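Local coordinates for protein catechol 2,3-dioxygenase (Pseudomonas sp. KL28, PDB 3HPY) that probably catalyses the iron-dependent extradiol ring cleavage of catechol by O2 and is captured here with 4-methylcatechol bound beside the iron, at residues Gln13-Leu19 against Ile57-Thr63; Gln40-Tyr44 against Gly99-Glu103; Val178-Pro184 against Pro281-Tyr286. One frame throughout, in Å; residues are numbered along the deposited sequence.

Contact 1. Residues Gln13-Leu19 against Ile57-Thr63; sequences QVRVLNL and IIREADT
Strand residues Q13-V16 and I57-E60 run parallel, with segment axes 4.4 Å apart at closest and crossing at -35°. Q13 pairs with I57, V14 with I58, R15 with R59 and V16 with E60 (CA-CA 4.6-5.0 Å). The hydrogen bonds of the ladder are V14 N to I57 O, 2.9 Å; R59 N to V14 O, 3.0 Å; V16 N to R59 O, 3.0 Å; and A61 N to V16 O, 3.1 Å. Q13, R15, I57 and R59 share one face of the sheet. There Q13 (chi1 t) bends so that NE2 makes a weak hydrogen bond to I57 O (3.1 Å), while OE1 is taken by R42; the R15 and R59 guanidinium groups both bridge to D67. V14, V16, I58 and E60 occupy the other face, where V16 CG1 meets I58 CG2 at 4.1 Å. N18 N-caps helix 19-29, its OD1 accepting from E21 N, and E60 OE1 accepts a weak hydrogen bond from L19 N (3.3 Å). L19 CD2 packs on I58 CD1, 3.9 Å. This is the first-to-fourth strand pairing that closes a βαβββ module of the vicinal oxygen chelate fold.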
# COMPACT_ATOMS: atom_id res chain seq x y z
N GLN C 13 8.77 17.65 -25.57
CA GLN C 13 10.14 17.86 -26.05
C GLN C 13 10.82 18.80 -25.07
O GLN C 13 10.50 19.98 -25.00
CB GLN C 13 10.16 18.46 -27.45
CG GLN C 13 11.57 18.76 -27.96
CD GLN C 13 12.15 17.65 -28.81
OE1 GLN C 13 11.91 17.58 -30.02
NE2 GLN C 13 12.91 16.76 -28.18
N VAL C 14 11.77 18.25 -24.31
CA VAL C 14 12.50 19.00 -23.29
C VAL C 14 13.99 19.02 -23.62
O VAL C 14 14.55 18.05 -24.13
CB VAL C 14 12.28 18.37 -21.88
CG1 VAL C 14 13.11 19.10 -20.83
CG2 VAL C 14 10.81 18.43 -21.51
N ARG C 15 14.63 20.14 -23.31
CA ARG C 15 16.05 20.32 -23.57
C ARG C 15 16.89 20.23 -22.29
O ARG C 15 16.52 20.79 -21.26
CB ARG C 15 16.27 21.67 -24.25
CG ARG C 15 15.36 22.79 -23.74
CD ARG C 15 15.72 24.11 -24.40
NE ARG C 15 15.14 25.27 -23.73
CZ ARG C 15 13.90 25.72 -23.93
NH1 ARG C 15 13.10 25.12 -24.79
NH2 ARG C 15 13.48 26.78 -23.25
N VAL C 16 18.00 19.52 -22.36
CA VAL C 16 18.88 19.37 -21.21
C VAL C 16 20.26 19.94 -21.54
O VAL C 16 20.67 19.96 -22.70
CB VAL C 16 19.04 17.89 -20.80
CG1 VAL C 16 17.74 17.36 -20.20
CG2 VAL C 16 19.42 17.06 -22.01
N LEU C 17 20.96 20.42 -20.52
CA LEU C 17 22.29 21.00 -20.68
C LEU C 17 23.32 19.93 -21.09
O LEU C 17 24.20 20.20 -21.91
CB LEU C 17 22.74 21.65 -19.38
CG LEU C 17 21.73 22.58 -18.69
CD1 LEU C 17 22.25 22.99 -17.31
CD2 LEU C 17 21.47 23.80 -19.55
N ASN C 18 23.21 18.74 -20.52
CA ASN C 18 24.12 17.65 -20.83
C ASN C 18 23.32 16.43 -21.28
O ASN C 18 22.70 15.74 -20.47
CB ASN C 18 24.98 17.28 -19.62
CG ASN C 18 26.09 16.30 -19.96
OD1 ASN C 18 25.86 15.23 -20.53
ND2 ASN C 18 27.32 16.66 -19.62
N LEU C 19 23.35 16.17 -22.58
CA LEU C 19 22.62 15.05 -23.15
C LEU C 19 22.99 13.72 -22.50
O LEU C 19 22.11 12.96 -22.10
CB LEU C 19 22.89 14.98 -24.65
CG LEU C 19 21.67 14.83 -25.56
CD1 LEU C 19 22.13 14.73 -27.01
CD2 LEU C 19 20.88 13.60 -25.18
N ILE C 57 11.15 13.30 -25.17
CA ILE C 57 12.34 13.43 -26.00
C ILE C 57 13.23 14.57 -25.52
O ILE C 57 12.77 15.69 -25.31
CB ILE C 57 11.98 13.70 -27.49
CG1 ILE C 57 10.85 12.76 -27.96
CG2 ILE C 57 13.18 13.41 -28.37
CD1 ILE C 57 9.47 13.36 -27.86
N ILE C 58 14.52 14.28 -25.34
CA ILE C 58 15.44 15.30 -24.87
C ILE C 58 16.40 15.74 -25.97
O ILE C 58 16.73 14.97 -26.88
CB ILE C 58 16.25 14.82 -23.65
CG1 ILE C 58 16.77 13.40 -23.88
CG2 ILE C 58 15.37 14.86 -22.41
CD1 ILE C 58 17.79 12.95 -22.88
N ARG C 59 16.82 16.99 -25.86
CA ARG C 59 17.73 17.60 -26.82
C ARG C 59 18.72 18.52 -26.10
O ARG C 59 18.31 19.44 -25.38
CB ARG C 59 16.92 18.41 -27.84
CG ARG C 59 17.75 19.22 -28.82
CD ARG C 59 16.84 19.94 -29.83
NE ARG C 59 16.03 20.99 -29.22
CZ ARG C 59 16.44 22.24 -29.05
NH1 ARG C 59 17.66 22.60 -29.43
NH2 ARG C 59 15.63 23.14 -28.50
N GLU C 60 20.02 18.28 -26.30
CA GLU C 60 21.04 19.09 -25.65
C GLU C 60 20.98 20.52 -26.17
O GLU C 60 21.43 20.80 -27.28
CB GLU C 60 22.44 18.52 -25.91
CG GLU C 60 23.55 19.27 -25.16
CD GLU C 60 24.93 18.69 -25.39
OE1 GLU C 60 25.16 17.51 -25.06
OE2 GLU C 60 25.80 19.43 -25.90
N ALA C 61 20.41 21.41 -25.38
CA ALA C 61 20.30 22.80 -25.79
C ALA C 61 21.11 23.72 -24.90
O ALA C 61 21.57 23.33 -23.83
CB ALA C 61 18.84 23.23 -25.80
N ASP C 62 21.29 24.95 -25.37
CA ASP C 62 22.05 25.93 -24.63
C ASP C 62 21.40 26.21 -23.27
O ASP C 62 22.07 26.64 -22.33
CB ASP C 62 22.15 27.21 -25.45
CG ASP C 62 23.24 28.14 -24.95
OD1 ASP C 62 23.45 29.20 -25.58
OD2 ASP C 62 23.87 27.80 -23.92
N THR C 63 20.09 25.97 -23.17
CA THR C 63 19.36 26.20 -21.93
C THR C 63 18.37 25.07 -21.66
O THR C 63 18.14 24.22 -22.52
CB THR C 63 18.57 27.53 -21.97
OG1 THR C 63 17.90 27.72 -20.72
CG2 THR C 63 17.53 27.50 -23.08

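Contact 2. Residues Gln40-Tyr44 against Gly99-Glu103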
# COMPACT_ATOMS: atom_id res chain seq x y z
N GLN C 40 19.34 14.58 -35.57
CA GLN C 40 19.43 15.90 -34.94
C GLN C 40 20.03 15.82 -33.55
O GLN C 40 20.24 16.84 -32.89
CB GLN C 40 18.05 16.54 -34.84
CG GLN C 40 17.41 16.84 -36.17
CD GLN C 40 16.02 17.40 -36.02
OE1 GLN C 40 15.81 18.41 -35.34
NE2 GLN C 40 15.04 16.76 -36.65
N GLY C 41 20.30 14.60 -33.10
CA GLY C 41 20.87 14.41 -31.78
C GLY C 41 19.82 14.31 -30.69
O GLY C 41 20.13 14.46 -29.51
N ARG C 42 18.58 14.05 -31.08
CA ARG C 42 17.51 13.93 -30.10
C ARG C 42 17.30 12.45 -29.79
O ARG C 42 17.35 11.61 -30.68
CB ARG C 42 16.22 14.51 -30.66
CG ARG C 42 16.39 15.87 -31.27
CD ARG C 42 15.48 15.99 -32.47
NE ARG C 42 14.25 16.72 -32.17
CZ ARG C 42 13.21 16.77 -33.00
NH1 ARG C 42 13.25 16.13 -34.16
NH2 ARG C 42 12.15 17.49 -32.69
N VAL C 43 17.09 12.14 -28.51
CA VAL C 43 16.87 10.76 -28.10
C VAL C 43 15.45 10.63 -27.56
O VAL C 43 15.02 11.42 -26.72
CB VAL C 43 17.91 10.31 -27.06
CG1 VAL C 43 17.94 11.27 -25.91
CG2 VAL C 43 17.60 8.91 -26.57
N TYR C 44 14.72 9.63 -28.06
CA TYR C 44 13.33 9.41 -27.67
C TYR C 44 13.15 8.36 -26.58
O TYR C 44 13.84 7.33 -26.56
CB TYR C 44 12.50 9.00 -28.90
CG TYR C 44 12.58 9.95 -30.10
CD1 TYR C 44 13.78 10.12 -30.80
CD2 TYR C 44 11.45 10.64 -30.54
CE1 TYR C 44 13.85 10.95 -31.92
CE2 TYR C 44 11.51 11.48 -31.66
CZ TYR C 44 12.71 11.62 -32.35
OH TYR C 44 12.77 12.44 -33.45
N GLY C 99 7.69 12.52 -40.27
CA GLY C 99 9.05 12.06 -40.35
C GLY C 99 10.02 13.01 -39.65
O GLY C 99 11.09 12.59 -39.24
N GLU C 100 9.64 14.28 -39.50
CA GLU C 100 10.52 15.25 -38.85
C GLU C 100 10.94 14.66 -37.51
O GLU C 100 12.09 14.81 -37.09
CB GLU C 100 9.80 16.59 -38.67
CG GLU C 100 10.73 17.77 -38.48
CD GLU C 100 11.35 17.81 -37.10
OE1 GLU C 100 12.32 18.57 -36.89
OE2 GLU C 100 10.84 17.10 -36.21
N MET C 101 9.98 13.99 -36.86
CA MET C 101 10.20 13.31 -35.59
C MET C 101 10.18 11.82 -35.91
O MET C 101 9.36 11.36 -36.71
CB MET C 101 9.07 13.64 -34.59
CG MET C 101 9.48 14.57 -33.45
SD MET C 101 8.18 14.81 -32.18
CE MET C 101 8.31 13.30 -31.25
N LEU C 102 11.09 11.07 -35.29
CA LEU C 102 11.17 9.63 -35.51
C LEU C 102 9.84 8.92 -35.30
O LEU C 102 9.11 9.21 -34.35
CB LEU C 102 12.22 9.02 -34.58
CG LEU C 102 13.45 8.37 -35.19
CD1 LEU C 102 14.41 7.98 -34.07
CD2 LEU C 102 13.05 7.15 -35.99
N GLU C 103 9.53 8.00 -36.21
CA GLU C 103 8.31 7.21 -36.17
C GLU C 103 7.03 8.01 -35.96
O GLU C 103 5.99 7.46 -35.61
CB GLU C 103 8.43 6.15 -35.08
CG GLU C 103 9.69 5.31 -35.22
CD GLU C 103 9.77 4.62 -36.57
OE1 GLU C 103 8.94 3.74 -36.86
OE2 GLU C 103 10.69 4.96 -37.35
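Side chains alone carry the segment 40-44 end of this contact: the nearest CA pair, Y44 and L102, is 8.1 Å apart, so Y44, R42 and Q40 reach across to a loop without regular structure. The best-formed bond is L102 N to Y44 OH, 2.8 Å at 174°, in which the phenol oxygen acts as acceptor. The same OH is also hydrogen-bonded to D38 OD2, so the hydroxyl has a partner on each segment's side of the gap.

Across the segments the E100 carboxylate takes two donors. Q40 NE2 bonds to E100 OE1 at 3.3 Å (156°), and R42 NH1 makes a salt bridge to E100 OE2, also 3.3 Å, whose hydrogen bond is weak, and a second weak one to E100 O at 3.4 Å. Both charges have further partners: E100 OE2 also forms a salt bridge with R107, and R42 NH2 donates to Q13 OE1. The 3.1 Å separation of Q40 NE2 and R42 NH1 brings two donors together and is no bond; both point to the same carboxylate, Q40 NE2 to OE1 and R42 NH1 to OE2.

Apolar contacts fill in around the phenol. L102 CB lies over one ring face of Y44, 3.8 Å from the centroid and 25° off the normal, a CH-pi contact, while M101 CE approaches the ring edge, 3.7 Å from Y44 CE2.

The contact thus ties strand 43-46 to the loop between strands 93-96 and 107-111. I57 of strand 56-60 touches R42, Y44 and M101, and V43 points away, against helix 19-29.

Contact 3. Residues Val178-Pro184 against Pro281-Tyr286; sequences VERVLSP and PLSWTY
A classic beta bulge lies in strand 176-182: V178 and E179 both face W193 of strand 189-195, and V178 takes phi/psi -98/-46, far from extended. On its other edge the same strand runs parallel to residues 282-284, the ladder starting at the bulge itself, with segment axes 4.8 Å apart at closest and crossing at -24°. E179 pairs with L282, R180 with S283 and V181 with W284 (CA-CA 4.7-5.0 Å). The ladder's hydrogen bonds are L282 N to V178 O, 3.0 Å; R180 N to L282 O, 3.0 Å; W284 N to R180 O, 2.9 Å; and L182 N to W284 O, 2.7 Å.

On the face of E179, V181, L282 and W284, the indole (chi1 m, chi2 75°) brings W284 NE1 within 2.8 Å of E179 OE1, a hydrogen bond weakened by its 126° angle. E179 OE2 bonds to Y273 and to the backbone N of T251, a residue of the 4-methylcatechol pocket. On the other face R180 (chi1 p) extends so that R180 NE donates to S283 OG, 3.1 Å at 177°. Past the strand ends P184 CG sits over the Y286 ring (chi1 t), 3.6 Å from its centroid, a CH-pi contact.

Strand 176-182 therefore lies between 189-195 and 282-284. The side chain of V181, about 6 Å from the bound 4-methylcatechol, packs on W193 and on F289 of helix 289-293, while N135 of the second subunit hydrogen-bonds T285 N.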
# COMPACT_ATOMS: atom_id res chain seq x y z
N VAL C 178 -11.51 21.02 -14.58
CA VAL C 178 -11.76 20.05 -13.53
C VAL C 178 -11.59 20.79 -12.21
O VAL C 178 -12.42 20.67 -11.31
CB VAL C 178 -10.78 18.86 -13.59
CG1 VAL C 178 -11.12 17.88 -12.50
CG2 VAL C 178 -10.84 18.19 -14.97
N GLU C 179 -10.52 21.57 -12.10
CA GLU C 179 -10.28 22.34 -10.89
C GLU C 179 -9.59 23.67 -11.15
O GLU C 179 -8.86 23.82 -12.14
CB GLU C 179 -9.44 21.54 -9.89
CG GLU C 179 -10.21 20.53 -9.07
CD GLU C 179 -9.39 20.05 -7.88
OE1 GLU C 179 -8.85 20.92 -7.16
OE2 GLU C 179 -9.30 18.82 -7.66
N ARG C 180 -9.79 24.62 -10.25
CA ARG C 180 -9.16 25.92 -10.39
C ARG C 180 -8.80 26.57 -9.07
O ARG C 180 -9.43 26.34 -8.03
CB ARG C 180 -10.07 26.87 -11.17
CG ARG C 180 -11.38 27.19 -10.49
CD ARG C 180 -12.34 27.85 -11.47
NE ARG C 180 -13.72 27.71 -11.01
CZ ARG C 180 -14.79 27.95 -11.75
NH1 ARG C 180 -14.67 28.35 -13.01
NH2 ARG C 180 -16.00 27.77 -11.22
N VAL C 181 -7.75 27.37 -9.11
CA VAL C 181 -7.31 28.10 -7.94
C VAL C 181 -7.73 29.55 -8.13
O VAL C 181 -7.24 30.24 -9.02
CB VAL C 181 -5.78 28.01 -7.79
CG1 VAL C 181 -5.30 28.95 -6.70
CG2 VAL C 181 -5.38 26.58 -7.46
N LEU C 182 -8.67 30.01 -7.29
CA LEU C 182 -9.17 31.38 -7.36
C LEU C 182 -8.12 32.34 -6.83
O LEU C 182 -7.60 32.17 -5.73
CB LEU C 182 -10.45 31.54 -6.52
CG LEU C 182 -11.80 31.15 -7.12
CD1 LEU C 182 -11.78 29.71 -7.57
CD2 LEU C 182 -12.89 31.37 -6.08
N SER C 183 -7.81 33.36 -7.63
CA SER C 183 -6.83 34.36 -7.22
C SER C 183 -7.50 35.28 -6.19
O SER C 183 -8.72 35.24 -6.02
CB SER C 183 -6.38 35.17 -8.44
OG SER C 183 -7.48 35.84 -9.04
N PRO C 184 -6.71 36.10 -5.48
CA PRO C 184 -7.26 37.01 -4.47
C PRO C 184 -8.59 37.61 -4.93
O PRO C 184 -8.82 37.75 -6.14
CB PRO C 184 -6.16 38.06 -4.35
CG PRO C 184 -4.92 37.24 -4.49
CD PRO C 184 -5.26 36.31 -5.64
N PRO C 281 -16.65 22.09 -12.10
CA PRO C 281 -15.29 22.25 -11.56
C PRO C 281 -15.23 22.55 -10.06
O PRO C 281 -16.15 23.14 -9.50
CB PRO C 281 -14.72 23.38 -12.41
CG PRO C 281 -15.93 24.23 -12.69
CD PRO C 281 -17.00 23.21 -12.99
N LEU C 282 -14.15 22.13 -9.41
CA LEU C 282 -13.97 22.38 -7.98
C LEU C 282 -13.11 23.64 -7.86
O LEU C 282 -12.29 23.91 -8.73
CB LEU C 282 -13.26 21.21 -7.30
CG LEU C 282 -13.93 19.85 -7.46
CD1 LEU C 282 -13.08 18.76 -6.80
CD2 LEU C 282 -15.32 19.90 -6.84
N SER C 283 -13.28 24.40 -6.78
CA SER C 283 -12.50 25.61 -6.62
C SER C 283 -11.75 25.70 -5.29
O SER C 283 -12.22 25.20 -4.27
CB SER C 283 -13.41 26.84 -6.75
OG SER C 283 -14.07 26.85 -8.01
N TRP C 284 -10.59 26.33 -5.33
CA TRP C 284 -9.79 26.53 -4.14
C TRP C 284 -9.56 28.03 -3.97
O TRP C 284 -9.27 28.72 -4.95
CB TRP C 284 -8.45 25.81 -4.26
CG TRP C 284 -8.57 24.32 -4.16
CD1 TRP C 284 -9.03 23.47 -5.12
CD2 TRP C 284 -8.27 23.50 -3.02
NE1 TRP C 284 -9.05 22.18 -4.65
CE2 TRP C 284 -8.59 22.17 -3.36
CE3 TRP C 284 -7.77 23.77 -1.73
CZ2 TRP C 284 -8.43 21.11 -2.46
CZ3 TRP C 284 -7.61 22.71 -0.84
CH2 TRP C 284 -7.94 21.39 -1.21
N THR C 285 -9.72 28.53 -2.75
CA THR C 285 -9.50 29.95 -2.48
C THR C 285 -8.00 30.23 -2.48
O THR C 285 -7.20 29.35 -2.16
CB THR C 285 -10.07 30.34 -1.11
OG1 THR C 285 -9.47 29.53 -0.10
CG2 THR C 285 -11.57 30.14 -1.09
N TYR C 286 -7.62 31.46 -2.83
CA TYR C 286 -6.20 31.83 -2.88
C TYR C 286 -5.51 31.68 -1.53
O TYR C 286 -4.40 31.14 -1.44
CB TYR C 286 -6.04 33.28 -3.36
CG TYR C 286 -4.59 33.75 -3.42
CD1 TYR C 286 -3.77 33.38 -4.49
CD2 TYR C 286 -4.05 34.56 -2.42
CE1 TYR C 286 -2.44 33.82 -4.56
CE2 TYR C 286 -2.72 34.99 -2.48
CZ TYR C 286 -1.93 34.62 -3.55
OH TYR C 286 -0.62 35.05 -3.62

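Contacts 1 and 2 interlock: their segments alternate along the chain, their centres are 13 Å apart, and both reach the same eight-stranded sheet, where strand 56-60 of contact 1 neighbours strand 43-46 of contact 2. They touch directly, Q13 OE1 lying 2.7 Å from R42 NH2 and V43 O 3.2 Å from I58 N. Contact 3 follows in series, in the other sheet and across the chain's centre, with its centre about 34 Å from that of contact 1 and 39 Å from that of contact 2. This split matches the two-domain build of extradiol dioxygenases: the iron ligands H154, H216 and E267 belong to the C-terminal half, with contact 3, whereas contact 2 is remote from the site.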